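Local coordinates for protein dihydroxyacetone kinase (Citrobacter freundii, PDB 1UN8) that phosphorylates dihydroxyacetone at the expense of ATP, yielding dihydroxyacetone phosphate, and works as a homodimer that needs magnesium or calcium ions, at residues T186-V191 with S304-V309; V256-L261 with D286-P291; L239-L244 with A277-H282; A213-G218 with S226-Q231; G190-S195 with L298-F303. One frame throughout, in Å; residues are numbered along the deposited sequence.

Contact 1: T186-V191 with S304-V309; sequences TFSLGV and SLTAIV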
# COMPACT_ATOMS: atom_id res chain seq x y z
N THR A 186 -6.41 -18.42 15.92
CA THR A 186 -5.99 -17.19 15.27
C THR A 186 -6.17 -16.00 16.19
O THR A 186 -7.24 -15.78 16.75
CB THR A 186 -6.77 -16.99 13.96
OG1 THR A 186 -6.54 -18.11 13.10
CG2 THR A 186 -6.32 -15.72 13.25
N PHE A 187 -5.10 -15.23 16.34
CA PHE A 187 -5.10 -14.05 17.20
C PHE A 187 -4.50 -12.84 16.47
O PHE A 187 -3.39 -12.90 15.92
CB PHE A 187 -4.31 -14.34 18.49
CG PHE A 187 -4.70 -15.65 19.14
CD1 PHE A 187 -4.21 -16.86 18.66
CD2 PHE A 187 -5.61 -15.67 20.20
CE1 PHE A 187 -4.62 -18.07 19.20
CE2 PHE A 187 -6.03 -16.88 20.75
CZ PHE A 187 -5.54 -18.08 20.25
N SER A 188 -5.25 -11.75 16.45
CA SER A 188 -4.78 -10.55 15.77
C SER A 188 -4.85 -9.30 16.64
O SER A 188 -5.70 -9.18 17.52
CB SER A 188 -5.61 -10.32 14.51
OG SER A 188 -5.65 -11.49 13.72
N LEU A 189 -3.92 -8.38 16.38
CA LEU A 189 -3.86 -7.12 17.10
C LEU A 189 -3.41 -6.04 16.13
O LEU A 189 -2.40 -6.17 15.46
CB LEU A 189 -2.88 -7.21 18.27
CG LEU A 189 -2.73 -5.94 19.11
CD1 LEU A 189 -4.10 -5.48 19.58
CD2 LEU A 189 -1.78 -6.20 20.28
N GLY A 190 -4.18 -4.96 16.06
CA GLY A 190 -3.82 -3.88 15.15
C GLY A 190 -3.49 -2.58 15.86
O GLY A 190 -3.82 -2.38 17.03
N VAL A 191 -2.83 -1.68 15.13
CA VAL A 191 -2.47 -0.39 15.69
C VAL A 191 -2.49 0.59 14.53
O VAL A 191 -2.17 0.22 13.40
CB VAL A 191 -1.06 -0.42 16.33
CG1 VAL A 191 0.00 -0.65 15.26
CG2 VAL A 191 -0.80 0.88 17.08
N SER A 304 -1.47 -4.62 11.21
CA SER A 304 -1.92 -5.61 12.18
C SER A 304 -0.99 -6.80 12.16
O SER A 304 -0.33 -7.07 11.17
CB SER A 304 -3.37 -6.01 11.90
OG SER A 304 -3.49 -6.63 10.63
N LEU A 305 -0.92 -7.49 13.30
CA LEU A 305 -0.10 -8.67 13.43
C LEU A 305 -1.02 -9.82 13.81
O LEU A 305 -1.72 -9.75 14.83
CB LEU A 305 0.95 -8.48 14.51
CG LEU A 305 2.05 -7.50 14.17
CD1 LEU A 305 2.93 -7.27 15.40
CD2 LEU A 305 2.86 -8.03 13.01
N THR A 306 -1.04 -10.86 12.98
CA THR A 306 -1.86 -12.04 13.25
C THR A 306 -1.00 -13.28 13.45
O THR A 306 -0.17 -13.62 12.60
CB THR A 306 -2.83 -12.35 12.11
OG1 THR A 306 -3.75 -11.26 11.95
CG2 THR A 306 -3.62 -13.60 12.43
N ALA A 307 -1.20 -13.96 14.57
CA ALA A 307 -0.47 -15.18 14.88
C ALA A 307 -1.46 -16.34 14.85
O ALA A 307 -2.54 -16.26 15.43
CB ALA A 307 0.17 -15.08 16.25
N ILE A 308 -1.10 -17.39 14.12
CA ILE A 308 -1.92 -18.60 14.04
C ILE A 308 -1.05 -19.77 14.51
O ILE A 308 0.09 -19.93 14.07
CB ILE A 308 -2.40 -18.88 12.60
CG1 ILE A 308 -3.12 -20.21 12.58
CG2 ILE A 308 -1.22 -18.89 11.63
CD1 ILE A 308 -4.52 -20.13 12.00
N VAL A 309 -1.60 -20.58 15.42
CA VAL A 309 -0.88 -21.72 15.97
C VAL A 309 -0.81 -22.84 14.94
O VAL A 309 -1.82 -23.24 14.38
CB VAL A 309 -1.56 -22.26 17.24
CG1 VAL A 309 -0.78 -23.45 17.79
CG2 VAL A 309 -1.65 -21.16 18.28

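Contact 2: V256-L261 with D286-P291; sequences VMINNL and DWLIGP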
# COMPACT_ATOMS: atom_id res chain seq x y z
N VAL A 256 3.06 -15.99 11.26
CA VAL A 256 2.64 -14.63 11.57
C VAL A 256 2.40 -13.81 10.31
O VAL A 256 3.24 -13.77 9.40
CB VAL A 256 3.70 -13.90 12.45
CG1 VAL A 256 3.38 -12.42 12.57
CG2 VAL A 256 3.76 -14.56 13.83
N MET A 257 1.24 -13.17 10.27
CA MET A 257 0.89 -12.34 9.13
C MET A 257 1.00 -10.85 9.46
O MET A 257 0.34 -10.35 10.37
CB MET A 257 -0.53 -12.67 8.67
CG MET A 257 -1.10 -11.67 7.68
SD MET A 257 -2.68 -12.20 6.98
CE MET A 257 -3.65 -12.45 8.47
N ILE A 258 1.86 -10.15 8.72
CA ILE A 258 2.06 -8.71 8.88
C ILE A 258 1.22 -8.03 7.80
O ILE A 258 1.59 -8.02 6.62
CB ILE A 258 3.54 -8.32 8.70
CG1 ILE A 258 4.42 -9.18 9.62
CG2 ILE A 258 3.75 -6.86 9.01
CD1 ILE A 258 5.56 -9.88 8.92
N ASN A 259 0.10 -7.46 8.23
CA ASN A 259 -0.86 -6.81 7.36
C ASN A 259 -0.82 -5.28 7.41
O ASN A 259 -0.81 -4.67 8.47
CB ASN A 259 -2.26 -7.30 7.74
CG ASN A 259 -3.37 -6.62 6.93
OD1 ASN A 259 -3.42 -6.75 5.70
ND2 ASN A 259 -4.26 -5.91 7.62
N ASN A 260 -0.82 -4.67 6.23
CA ASN A 260 -0.79 -3.22 6.13
C ASN A 260 -2.23 -2.76 6.01
O ASN A 260 -2.91 -3.11 5.04
CB ASN A 260 -0.01 -2.80 4.88
CG ASN A 260 0.19 -1.30 4.82
OD1 ASN A 260 -0.65 -0.52 5.29
ND2 ASN A 260 1.30 -0.87 4.23
N LEU A 261 -2.71 -1.97 6.98
CA LEU A 261 -4.10 -1.52 6.93
C LEU A 261 -4.39 -0.60 5.73
O LEU A 261 -5.56 -0.29 5.44
CB LEU A 261 -4.50 -0.84 8.24
CG LEU A 261 -5.06 -1.71 9.38
CD1 LEU A 261 -5.32 -3.13 8.91
CD2 LEU A 261 -4.12 -1.70 10.54
N ASP A 286 7.83 -19.79 12.10
CA ASP A 286 8.33 -20.66 11.04
C ASP A 286 7.91 -20.10 9.70
O ASP A 286 8.42 -20.51 8.65
CB ASP A 286 7.81 -22.10 11.17
CG ASP A 286 8.40 -22.84 12.36
OD1 ASP A 286 9.59 -22.58 12.68
OD2 ASP A 286 7.70 -23.68 12.96
N TRP A 287 6.97 -19.16 9.73
CA TRP A 287 6.50 -18.54 8.51
C TRP A 287 6.02 -17.10 8.68
O TRP A 287 5.46 -16.74 9.71
CB TRP A 287 5.36 -19.35 7.87
CG TRP A 287 5.67 -20.80 7.63
CD1 TRP A 287 5.36 -21.85 8.45
CD2 TRP A 287 6.35 -21.36 6.50
NE1 TRP A 287 5.81 -23.03 7.90
CE2 TRP A 287 6.42 -22.75 6.71
CE3 TRP A 287 6.91 -20.81 5.34
CZ2 TRP A 287 7.04 -23.61 5.79
CZ3 TRP A 287 7.52 -21.66 4.43
CH2 TRP A 287 7.58 -23.05 4.66
N LEU A 288 6.27 -16.28 7.66
CA LEU A 288 5.81 -14.90 7.63
C LEU A 288 4.86 -14.78 6.45
O LEU A 288 5.12 -15.33 5.38
CB LEU A 288 6.96 -13.92 7.43
CG LEU A 288 7.86 -13.58 8.61
CD1 LEU A 288 8.82 -12.50 8.19
CD2 LEU A 288 7.03 -13.12 9.80
N ILE A 289 3.75 -14.09 6.66
CA ILE A 289 2.80 -13.86 5.59
C ILE A 289 2.77 -12.33 5.52
O ILE A 289 2.24 -11.65 6.41
CB ILE A 289 1.38 -14.39 5.92
CG1 ILE A 289 1.40 -15.90 6.19
CG2 ILE A 289 0.47 -14.15 4.74
CD1 ILE A 289 2.02 -16.27 7.51
N GLY A 290 3.38 -11.78 4.47
CA GLY A 290 3.46 -10.34 4.30
C GLY A 290 4.87 -9.93 4.67
O GLY A 290 5.73 -10.80 4.76
N PRO A 291 5.15 -8.64 4.92
CA PRO A 291 4.22 -7.51 4.91
C PRO A 291 3.52 -7.30 3.59
O PRO A 291 4.14 -7.35 2.54
CB PRO A 291 5.12 -6.33 5.30
CG PRO A 291 6.45 -6.72 4.79
CD PRO A 291 6.53 -8.17 5.17

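Contact 3: L239-L244 with A277-H282; sequences LMVDKL and ASSPLH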
# COMPACT_ATOMS: atom_id res chain seq x y z
N LEU A 239 5.07 -4.17 22.42
CA LEU A 239 3.88 -4.09 23.23
C LEU A 239 2.85 -5.04 22.63
O LEU A 239 2.16 -5.78 23.35
CB LEU A 239 3.34 -2.66 23.23
CG LEU A 239 1.93 -2.42 23.76
CD1 LEU A 239 1.72 -3.14 25.09
CD2 LEU A 239 1.69 -0.93 23.91
N MET A 240 2.75 -5.01 21.30
CA MET A 240 1.81 -5.85 20.58
C MET A 240 2.19 -7.31 20.75
O MET A 240 1.33 -8.17 20.96
CB MET A 240 1.81 -5.47 19.11
CG MET A 240 1.12 -4.14 18.84
SD MET A 240 1.21 -3.55 17.12
CE MET A 240 -0.22 -4.37 16.35
N VAL A 241 3.48 -7.59 20.67
CA VAL A 241 3.93 -8.96 20.81
C VAL A 241 3.61 -9.51 22.20
O VAL A 241 3.25 -10.68 22.34
CB VAL A 241 5.44 -9.07 20.53
CG1 VAL A 241 5.97 -10.44 20.94
CG2 VAL A 241 5.68 -8.85 19.06
N ASP A 242 3.71 -8.67 23.22
CA ASP A 242 3.40 -9.14 24.56
C ASP A 242 1.96 -9.62 24.61
O ASP A 242 1.69 -10.76 24.99
CB ASP A 242 3.59 -8.03 25.60
CG ASP A 242 5.05 -7.76 25.91
OD1 ASP A 242 5.84 -8.74 25.93
OD2 ASP A 242 5.41 -6.58 26.14
N LYS A 243 1.04 -8.75 24.20
CA LYS A 243 -0.38 -9.09 24.20
C LYS A 243 -0.67 -10.32 23.36
O LYS A 243 -1.54 -11.11 23.70
CB LYS A 243 -1.20 -7.89 23.73
CG LYS A 243 -1.07 -6.74 24.69
CD LYS A 243 -1.92 -5.55 24.33
CE LYS A 243 -1.77 -4.47 25.40
NZ LYS A 243 -2.06 -5.02 26.76
N LEU A 244 0.07 -10.49 22.26
CA LEU A 244 -0.14 -11.67 21.44
C LEU A 244 0.31 -12.90 22.23
O LEU A 244 -0.40 -13.90 22.26
CB LEU A 244 0.65 -11.58 20.14
CG LEU A 244 -0.03 -10.80 19.00
CD1 LEU A 244 0.95 -10.61 17.85
CD2 LEU A 244 -1.25 -11.56 18.52
N ALA A 277 10.79 -9.65 13.89
CA ALA A 277 11.83 -10.66 13.82
C ALA A 277 12.77 -10.61 15.02
O ALA A 277 13.45 -11.58 15.33
CB ALA A 277 12.63 -10.50 12.53
N SER A 278 12.80 -9.46 15.68
CA SER A 278 13.65 -9.29 16.84
C SER A 278 12.86 -9.33 18.15
O SER A 278 13.42 -9.10 19.22
CB SER A 278 14.38 -7.95 16.75
OG SER A 278 15.03 -7.83 15.50
N SER A 279 11.57 -9.61 18.05
CA SER A 279 10.72 -9.65 19.24
C SER A 279 10.81 -11.01 19.91
O SER A 279 11.27 -11.98 19.32
CB SER A 279 9.27 -9.33 18.87
OG SER A 279 8.66 -10.39 18.16
N PRO A 280 10.36 -11.10 21.17
CA PRO A 280 10.39 -12.36 21.91
C PRO A 280 9.57 -13.43 21.19
O PRO A 280 9.64 -14.61 21.54
CB PRO A 280 9.78 -11.98 23.25
CG PRO A 280 10.15 -10.54 23.40
CD PRO A 280 9.90 -10.00 22.03
N LEU A 281 8.82 -13.02 20.18
CA LEU A 281 7.97 -13.93 19.41
C LEU A 281 8.78 -14.67 18.36
O LEU A 281 8.37 -15.70 17.83
CB LEU A 281 6.87 -13.12 18.75
CG LEU A 281 5.77 -13.85 17.99
CD1 LEU A 281 5.07 -14.82 18.91
CD2 LEU A 281 4.78 -12.83 17.47
N HIS A 282 9.95 -14.11 18.08
CA HIS A 282 10.90 -14.60 17.09
C HIS A 282 11.22 -16.10 17.04
O HIS A 282 11.09 -16.73 15.98
CB HIS A 282 12.19 -13.78 17.26
CG HIS A 282 13.45 -14.50 16.88
ND1 HIS A 282 13.72 -14.92 15.59
CD2 HIS A 282 14.53 -14.85 17.62
CE1 HIS A 282 14.91 -15.49 15.55
NE2 HIS A 282 15.42 -15.46 16.77

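Contact 4: A213-G218 with S226-Q231; sequences AELGMG and SVIDTQ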
# COMPACT_ATOMS: atom_id res chain seq x y z
N ALA A 213 -0.13 6.57 19.19
CA ALA A 213 -0.71 5.52 18.35
C ALA A 213 -1.90 4.84 19.00
O ALA A 213 -1.82 4.40 20.15
CB ALA A 213 0.35 4.49 18.00
N GLU A 214 -2.99 4.72 18.26
CA GLU A 214 -4.19 4.08 18.79
C GLU A 214 -4.16 2.56 18.61
O GLU A 214 -4.30 2.03 17.50
CB GLU A 214 -5.44 4.66 18.13
CG GLU A 214 -6.73 4.04 18.62
CD GLU A 214 -7.96 4.81 18.19
OE1 GLU A 214 -9.03 4.17 18.02
OE2 GLU A 214 -7.88 6.06 18.03
N LEU A 215 -3.97 1.85 19.72
CA LEU A 215 -3.94 0.40 19.68
C LEU A 215 -5.36 -0.14 19.55
O LEU A 215 -6.26 0.28 20.27
CB LEU A 215 -3.30 -0.14 20.97
CG LEU A 215 -3.21 -1.66 21.05
CD1 LEU A 215 -2.24 -2.15 20.00
CD2 LEU A 215 -2.73 -2.08 22.42
N GLY A 216 -5.56 -1.06 18.61
CA GLY A 216 -6.87 -1.65 18.43
C GLY A 216 -7.89 -0.91 17.60
O GLY A 216 -9.06 -1.27 17.60
N MET A 217 -7.47 0.14 16.88
CA MET A 217 -8.43 0.85 16.04
C MET A 217 -9.05 -0.19 15.08
O MET A 217 -8.34 -1.00 14.47
CB MET A 217 -7.73 1.95 15.23
CG MET A 217 -8.70 2.79 14.42
SD MET A 217 -7.91 4.12 13.44
CE MET A 217 -7.49 5.30 14.77
N GLY A 218 -10.38 -0.16 14.97
CA GLY A 218 -11.08 -1.10 14.11
C GLY A 218 -10.89 -0.89 12.62
O GLY A 218 -10.51 0.20 12.20
N SER A 226 -6.77 1.37 23.38
CA SER A 226 -5.93 2.28 24.14
C SER A 226 -5.09 3.16 23.23
O SER A 226 -5.17 3.03 22.01
CB SER A 226 -5.01 1.46 25.05
OG SER A 226 -4.06 2.28 25.70
N VAL A 227 -4.30 4.05 23.83
CA VAL A 227 -3.42 4.95 23.08
C VAL A 227 -2.00 4.81 23.59
O VAL A 227 -1.78 4.93 24.79
CB VAL A 227 -3.84 6.43 23.27
CG1 VAL A 227 -2.84 7.34 22.59
CG2 VAL A 227 -5.23 6.66 22.69
N ILE A 228 -1.04 4.53 22.70
CA ILE A 228 0.37 4.39 23.10
C ILE A 228 1.01 5.77 22.98
O ILE A 228 0.85 6.44 21.96
CB ILE A 228 1.16 3.41 22.16
CG1 ILE A 228 0.62 1.98 22.17
CG2 ILE A 228 2.58 3.34 22.61
CD1 ILE A 228 -0.78 1.84 22.67
N ASP A 229 1.76 6.17 24.01
CA ASP A 229 2.41 7.48 24.04
C ASP A 229 3.61 7.64 23.13
O ASP A 229 4.42 8.54 23.31
CB ASP A 229 2.81 7.84 25.48
CG ASP A 229 3.99 7.03 25.99
OD1 ASP A 229 4.22 5.91 25.49
OD2 ASP A 229 4.69 7.52 26.90
N THR A 230 3.74 6.77 22.13
CA THR A 230 4.86 6.87 21.20
C THR A 230 4.50 6.18 19.89
O THR A 230 3.52 5.44 19.82
CB THR A 230 6.13 6.20 21.77
OG1 THR A 230 7.22 6.44 20.88
CG2 THR A 230 5.93 4.69 21.93
N GLN A 231 5.31 6.44 18.87
CA GLN A 231 5.11 5.82 17.56
C GLN A 231 6.32 4.96 17.23
O GLN A 231 6.41 4.38 16.15
CB GLN A 231 4.93 6.88 16.48
CG GLN A 231 3.68 7.72 16.65
CD GLN A 231 3.44 8.64 15.48
OE1 GLN A 231 4.23 8.65 14.52
NE2 GLN A 231 2.36 9.42 15.53

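Contact 5: G190-S195 with L298-F303; sequences GVALSS and LDMKGF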
# COMPACT_ATOMS: atom_id res chain seq x y z
N GLY A 190 -4.18 -4.96 16.06
CA GLY A 190 -3.82 -3.88 15.15
C GLY A 190 -3.49 -2.58 15.86
O GLY A 190 -3.82 -2.38 17.03
N VAL A 191 -2.83 -1.68 15.13
CA VAL A 191 -2.47 -0.39 15.69
C VAL A 191 -2.49 0.59 14.53
O VAL A 191 -2.17 0.22 13.40
CB VAL A 191 -1.06 -0.42 16.33
CG1 VAL A 191 0.00 -0.65 15.26
CG2 VAL A 191 -0.80 0.88 17.08
N ALA A 192 -2.88 1.84 14.82
CA ALA A 192 -2.94 2.85 13.78
C ALA A 192 -2.54 4.23 14.27
O ALA A 192 -2.75 4.58 15.44
CB ALA A 192 -4.34 2.89 13.20
N LEU A 193 -1.94 5.01 13.37
CA LEU A 193 -1.52 6.37 13.68
C LEU A 193 -2.64 7.32 13.29
O LEU A 193 -2.74 8.42 13.82
CB LEU A 193 -0.24 6.72 12.91
CG LEU A 193 0.92 5.76 13.20
CD1 LEU A 193 2.20 6.27 12.53
CD2 LEU A 193 1.11 5.63 14.71
N SER A 194 -3.50 6.88 12.38
CA SER A 194 -4.63 7.70 11.97
C SER A 194 -5.70 6.86 11.28
O SER A 194 -5.41 5.82 10.70
CB SER A 194 -4.20 8.85 11.05
OG SER A 194 -3.58 8.37 9.88
N SER A 195 -6.95 7.30 11.38
CA SER A 195 -8.01 6.55 10.74
C SER A 195 -7.92 6.75 9.22
O SER A 195 -6.97 7.33 8.72
CB SER A 195 -9.37 7.00 11.27
OG SER A 195 -10.37 6.07 10.91
N LEU A 298 -9.33 0.91 4.01
CA LEU A 298 -9.09 1.96 3.05
C LEU A 298 -7.62 2.37 3.19
O LEU A 298 -6.74 1.51 3.14
CB LEU A 298 -10.04 3.13 3.29
CG LEU A 298 -11.49 2.75 2.94
CD1 LEU A 298 -12.45 3.86 3.26
CD2 LEU A 298 -11.55 2.42 1.46
N ASP A 299 -7.34 3.66 3.40
CA ASP A 299 -5.95 4.09 3.52
C ASP A 299 -5.45 4.28 4.96
O ASP A 299 -4.47 4.99 5.21
CB ASP A 299 -5.74 5.38 2.73
CG ASP A 299 -6.50 6.56 3.30
OD1 ASP A 299 -7.37 6.35 4.16
OD2 ASP A 299 -6.22 7.69 2.87
N MET A 300 -6.11 3.62 5.91
CA MET A 300 -5.74 3.71 7.32
C MET A 300 -4.24 3.51 7.54
O MET A 300 -3.69 2.48 7.15
CB MET A 300 -6.51 2.67 8.12
CG MET A 300 -6.27 2.72 9.62
SD MET A 300 -7.62 1.92 10.51
CE MET A 300 -6.73 0.60 11.25
N LYS A 301 -3.58 4.47 8.18
CA LYS A 301 -2.16 4.31 8.42
C LYS A 301 -1.88 3.52 9.68
O LYS A 301 -1.52 4.07 10.72
CB LYS A 301 -1.46 5.67 8.48
CG LYS A 301 0.05 5.53 8.67
CD LYS A 301 0.85 6.68 8.08
CE LYS A 301 2.34 6.29 8.06
NZ LYS A 301 3.24 7.28 7.40
N GLY A 302 -2.05 2.20 9.58
CA GLY A 302 -1.80 1.30 10.70
C GLY A 302 -1.48 -0.08 10.14
O GLY A 302 -1.56 -0.29 8.93
N PHE A 303 -1.12 -1.02 11.01
CA PHE A 303 -0.82 -2.37 10.55
C PHE A 303 -1.34 -3.35 11.58
O PHE A 303 -1.65 -2.95 12.70
CB PHE A 303 0.69 -2.55 10.35
CG PHE A 303 1.49 -2.50 11.63
CD1 PHE A 303 1.67 -3.65 12.41
CD2 PHE A 303 2.04 -1.30 12.08
CE1 PHE A 303 2.39 -3.61 13.61
CE2 PHE A 303 2.76 -1.23 13.28
CZ PHE A 303 2.94 -2.39 14.05
O HOH W 1 -4.39 7.60 7.73

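Contact 1: T186-V191 with S304-V309
Phe187 and Ala307 exchange two backbone hydrogen bonds, Phe187 N to Ala307 O at 2.9 Å and Ala307 N to Phe187 O at 2.8 Å. Leu189 and Leu305 form a second such pair, in which Leu305 N reaches Leu189 O at 2.9 Å. At the non-hydrogen-bonded positions between them CA-H...O contacts fill in, as from Thr306 CA to Phe187 O at 3.2 Å. The strands run antiparallel, at 170°, and are the two central members of a six-stranded mixed sheet in the Dak1 domain. Hydroxyls meet on the face of Ser188 and Thr306: each lies anti to its own carbonyl carbon (chi1 -52° and -62°), which brings Ser188 OG and Thr306 OG1 to 2.6 Å. Asp139 is a further hydrogen-bond partner of Ser188 OG. Apolar contact on this face joins the methyls Thr186 CG2 and Thr306 CG2, 3.5 Å apart on side chains that slant across each other, while Thr186 OG1 bonds to the carbonyl of Ala182. On the other face, the edge of the Phe187 ring meets Ala307 O, 3.7 Å from CD1, and Leu189 and Leu305 turn to helix 233-247.

Contact 2: V256-L261 with D286-P291
Val256 and Leu288 pair side by side, as do Met257 and Ile289, where two parallel strands run at 18° to each other. Strands 254-260 and 285-292 are the two strands of a beta-alpha-beta unit whose connection is helix 266-277, and strand 285-292 is an outermost strand of its mixed sheet within the chain. Three backbone bonds set the register. Val256 N donates to Trp287 O at 3.0 Å, almost straight at 170°; Ile289 N then reaches Val256 O at 2.8 Å, and Ile289 O takes the N-H of Ile258, also at 2.8 Å, so that Ile289 is gripped at both its N and its O. Beyond it the edge strand is irregular: Gly290 (phi 104°), where a CB would jam against the carbonyl O of Ile289 and strike Ile258 O, and a cis peptide before Pro291 lead round a corner, and backbone bonding resumes at Ala292.

Side chains gather on both faces. On one, Met257 CB and Ile289 CB meet at 3.8 Å; the methionine chain bends at its last torsion and its end leads off to helix 155-167, which it touches at Ile156 and Leu157. On the other, Ile258 CD1 presses against Leu288 CD2 at 3.7 Å, and Leu276 of helix 266-277 packs on Val256 and Leu288. Leu288 also touches Ile22 of the second subunit. Ile258 and Pro291 lie alongside each other, with Ile258 CG2 4.0 Å from Pro291 CB. The CA-H of the same proline points at Ile258 O, 3.2 Å from Pro291 CA.

Contact 3: L239-L244 with A277-H282
Val241 packs against Ser279, Pro280 and Leu281 in a small apolar contact between helix 233-247 and the loop that leads from helix 266-277 to strand 285-292, with no hydrogen bond passing between the segments. The valine does most of the work by spreading its two methyls. CG1, anti to the backbone N (chi1 169°), approaches Leu281 CB at 3.6 Å, and the same methyl lies 4.1 Å from Pro280 CD. CG2 turns to the serine, where it comes within 3.6 Å of Ser279 CB and 3.5 Å of Ser279 OG. That hydroxyl is not left to the methyl: it bonds to the carbonyl O of Leu276, near the end of the preceding helix. Residues Ser279 to His282 form a type I turn, which presents Pro280 and Leu281 to the helix in succession. One helical turn beyond Val241, Leu244 CD1 meets Leu281 CD2 more loosely, at 4.4 Å. Leu281 also touches Leu245, so it sits against the helix at more than one place. The contact lies away from the substrate-binding and active-site residues. The helix packs on the sheet, Leu244 touching Phe187 of strand 186-192 and Leu305 of strand 301-309, while Met240 reaches Leu189, Leu215 and Phe303.

Contact 4: A213-G218 with S226-Q231
Ala213, with 91 Å² buried by the contact, faces Ile228 as a hydrogen-bonded pair in a short antiparallel beta hairpin. Ala213 N donates to Ile228 O at 2.9 Å, and Ile228 N answers to Ala213 O at 2.7 Å and 173°. The methyl of Ala213 also comes 3.8 Å from Thr230 O, past the end of the partner strand. Leu215, with 56 Å², forms the other such pair, with Ser226, and it is the less regular one: Leu215 N reaches Ser226 O at 2.8 Å, but with a bent angle of 133°, and the return bond from Ser226 N to Leu215 O is weak. Ile228 (52 Å²) links the two pairs by its side chain. Its CG1 stands anti to the carbonyl carbon (chi1 -62°), and from there CD1 extends to Leu215 CB at 3.6 Å while also lying 3.7 Å from Ala213 O. The opposite face carries Glu214, whose carboxylate is held by Arg207, His209 and the backbone N of Gly224; its side chain lies about 11 Å from that of the active-site His220. A type II turn runs from Glu214 to Met217, and within it Gly216 still bonds to Gly190. Strand 226-228 is the outermost strand of the sheet in this chain and 213-215 joins it to strand 186-192, while helix 233-247 packs on the Leu215 and Ile228 side through Leu239, Met240 and Lys243.

Contact 5: G190-S195 with L298-F303
Val191 and Phe303 are a hydrogen-bonded pair of antiparallel strands set at 161°, with Val191 N bonding to Phe303 O at 3.0 Å and Phe303 N to Val191 O at 2.9 Å, and Leu193 N extends the pairing with a nearly straight bond to Lys301 O (2.8 Å, 177°). This is one end of the central strand pair of the mixed sheet. Between these bonds Ala192 CA and Gly302 CA come close, and a CB on Gly302 would run into Val191 O and Ala192 CB.

Phe303 lies beside Val191, both pointing the same way. Val191 CG1, placed between the backbone N and the carbonyl carbon (chi1 66°), sits over one face of the ring in a CH-pi contact, 3.7 Å from the centroid and shifted toward the rim. Phe5 of the second subunit meets the same ring edge-to-face. On the other side of the sheet Ala192 CB touches Met300 CE at 3.8 Å. The catalytic region is near: the side chains of Met300 and substrate-binding His61, and those of Ser195 and active-site His220, are each about 8 Å apart. Lys301 leaves the contact, its extended chain carrying NZ to salt bridges with Glu268 and with Asp299 of the second subunit, whose Lys301 in turn pairs with Asp299 here. Past the strand ends, a water donates to Ser195 O at 2.8 Å and accepts from Lys301 N at 3.3 Å.

How the contacts relate
From the N terminus, strand 186-192 opens contact 1 and, further along the same strand, contact 5; both wait more than a hundred residues for strand 301-309, which closes contact 5 first and contact 1 after it. Everything else nests inside these two loops. Contact 4 closes a short hairpin that adds two strands on one flank of the central pair. Contact 3 then opens on helix 233-247 and contact 2 on strand 254-260; they cross, since 277-282 closes contact 3 before 286-291 closes contact 2 on the other flank. Contacts 1, 2, 4 and 5 together build the sheet, and contact 3 fastens the helix lying over it to the loop entering its outermost strand 285-292.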